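2-C-methyl-D-erythritol 2,4-cyclodiphosphate synthase (Thermus thermophilus, PDB 1IV1) catalyses the conversion of 4-diphosphocytidyl-2-C-methyl-D-erythritol 2-phosphate to 2-C-methyl-D-erythritol 2,4-cyclodiphosphate with release of CMP, a step of the non-mevalonate route to isoprenoids. Local coordinates at residues V75-A80 with S117-L122. Residues are numbered along the deposited sequence; the frame is centred on the assembly and turned at random.
Sequences VFLREA and SRLLRL
R78 and L119 mark the nearest backbone approach between helix 73-86 and the last turn of helix 109-120, with CA of R78 7.5 Å from CA of L119, and no hydrogen bond joins the two segments. L77 carries the apolar part of the contact. Its CA-CB bond points toward 117-122, and with CG anti to the backbone N (chi1 172°) the isobutyl group reaches on to the side chains of the neighbouring helix. There CD2 lies 3.9 Å from CB of L119 and 3.3 Å from CD1 of L120, a doubtful distance, shorter than normal for two methyls, that may partly reflect how the strained L120 side chain was modelled. L77 crosses the side chains of L119 and L120 at about a right angle. Leucine suits this spot because its branched end can meet several neighbours, here also T45 and L48 of helix 39-50, while L120 continues the apolar layer to L91 and A94 on strand 91-99.

The solvent side is built from arginines, whose long aliphatic chains can reach across at the exposed edge while the charged end stays toward solvent. R78, bent at chi2 (-92°) and chi3, lays a face of its guanidinium over the backbone of L119, NH1 being 4.0 Å from CA of L119. Near the plane of that group, at its edge, R118 NH1 comes within 3.8 Å of R78 NH2, the two guanidinium planes standing 83° apart. E74 probably offsets this meeting of like charges: it forms a salt bridge with R78 and a long, weak ion pair with R118. The helix closes at L120; R121, the first residue to leave helical geometry, has positive phi, and its guanidinium is tied to E85 of helix 73-86 by a salt bridge. Leucines inside and arginines outside thus join helix 73-86 to helix 109-120, which itself rests on strand 91-99 in the alpha/beta fold of the IspF family.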
# COMPACT_ATOMS: atom_id res chain seq x y z
N VAL A 75 23.15 2.65 -2.86
CA VAL A 75 23.81 3.96 -2.85
C VAL A 75 22.76 5.04 -2.66
O VAL A 75 22.91 5.97 -1.89
CB VAL A 75 24.62 4.19 -4.13
CG1 VAL A 75 25.04 5.65 -4.27
CG2 VAL A 75 25.83 3.26 -4.13
N PHE A 76 21.64 4.85 -3.37
CA PHE A 76 20.51 5.78 -3.24
C PHE A 76 19.91 5.77 -1.84
O PHE A 76 19.59 6.77 -1.23
CB PHE A 76 19.42 5.41 -4.25
CG PHE A 76 19.96 5.25 -5.67
CD1 PHE A 76 21.07 5.97 -6.09
CD2 PHE A 76 19.34 4.37 -6.55
CE1 PHE A 76 21.54 5.81 -7.38
CE2 PHE A 76 19.81 4.22 -7.84
CZ PHE A 76 20.91 4.95 -8.25
N LEU A 77 19.73 4.55 -1.34
CA LEU A 77 19.18 4.38 0.00
C LEU A 77 19.99 5.09 1.08
O LEU A 77 19.51 5.76 1.99
CB LEU A 77 19.13 2.88 0.30
CG LEU A 77 18.73 2.61 1.77
CD1 LEU A 77 17.31 3.12 1.99
CD2 LEU A 77 18.91 1.15 2.11
N ARG A 78 21.31 4.92 0.98
CA ARG A 78 22.20 5.51 2.00
C ARG A 78 22.11 7.02 1.90
O ARG A 78 22.09 7.76 2.89
CB ARG A 78 23.62 4.99 1.84
CG ARG A 78 23.83 3.50 1.70
CD ARG A 78 24.08 2.74 2.98
NE ARG A 78 24.98 1.59 2.84
CZ ARG A 78 25.40 0.79 3.82
NH1 ARG A 78 25.01 0.95 5.08
NH2 ARG A 78 26.22 -0.22 3.54
N GLU A 79 22.03 7.51 0.66
CA GLU A 79 21.85 8.92 0.40
C GLU A 79 20.55 9.43 1.00
O GLU A 79 20.49 10.48 1.67
CB GLU A 79 21.91 9.17 -1.10
CG GLU A 79 22.26 10.58 -1.50
CD GLU A 79 23.32 11.26 -0.65
OE1 GLU A 79 24.08 10.58 0.07
OE2 GLU A 79 23.36 12.51 -0.71
N ALA A 80 19.45 8.69 0.79
CA ALA A 80 18.22 9.17 1.41
C ALA A 80 18.32 9.14 2.93
O ALA A 80 17.72 9.96 3.62
CB ALA A 80 17.00 8.35 0.99
N SER A 117 18.64 -5.13 7.56
CA SER A 117 19.06 -4.74 8.91
C SER A 117 20.38 -3.97 8.88
O SER A 117 20.54 -2.94 9.54
CB SER A 117 19.20 -5.95 9.84
OG SER A 117 19.69 -5.54 11.11
N ARG A 118 21.33 -4.46 8.11
CA ARG A 118 22.63 -3.80 8.01
C ARG A 118 22.51 -2.51 7.23
O ARG A 118 23.04 -1.50 7.69
CB ARG A 118 23.63 -4.74 7.33
CG ARG A 118 25.05 -4.20 7.26
CD ARG A 118 25.93 -5.12 6.41
NE ARG A 118 25.54 -5.05 5.01
CZ ARG A 118 26.22 -4.40 4.06
NH1 ARG A 118 27.34 -3.76 4.36
NH2 ARG A 118 25.76 -4.40 2.82
N LEU A 119 21.85 -2.50 6.08
CA LEU A 119 21.71 -1.24 5.34
C LEU A 119 20.82 -0.22 6.04
O LEU A 119 21.07 0.99 5.89
CB LEU A 119 21.13 -1.48 3.94
CG LEU A 119 22.10 -2.02 2.89
CD1 LEU A 119 22.83 -3.27 3.35
CD2 LEU A 119 21.30 -2.32 1.63
N LEU A 120 19.79 -0.60 6.79
CA LEU A 120 18.97 0.42 7.43
C LEU A 120 19.41 0.75 8.86
O LEU A 120 18.85 1.68 9.46
CB LEU A 120 17.51 -0.03 7.47
CG LEU A 120 16.61 0.37 6.31
CD1 LEU A 120 17.36 0.57 5.02
CD2 LEU A 120 15.49 -0.67 6.14
N ARG A 121 20.36 0.01 9.40
CA ARG A 121 20.84 0.06 10.77
C ARG A 121 19.67 -0.06 11.76
O ARG A 121 19.49 0.79 12.63
CB ARG A 121 21.64 1.34 11.03
CG ARG A 121 22.95 1.32 10.24
CD ARG A 121 23.55 2.73 10.21
NE ARG A 121 22.61 3.64 9.57
CZ ARG A 121 21.92 4.62 10.13
NH1 ARG A 121 22.01 4.90 11.42
NH2 ARG A 121 21.11 5.34 9.35
N LEU A 122 18.89 -1.11 11.57
CA LEU A 122 17.79 -1.47 12.44
C LEU A 122 17.97 -2.90 12.94
O LEU A 122 18.48 -3.76 12.22
CB LEU A 122 16.43 -1.34 11.74
CG LEU A 122 15.95 0.06 11.34
CD1 LEU A 122 14.71 -0.02 10.44
CD2 LEU A 122 15.62 0.95 12.53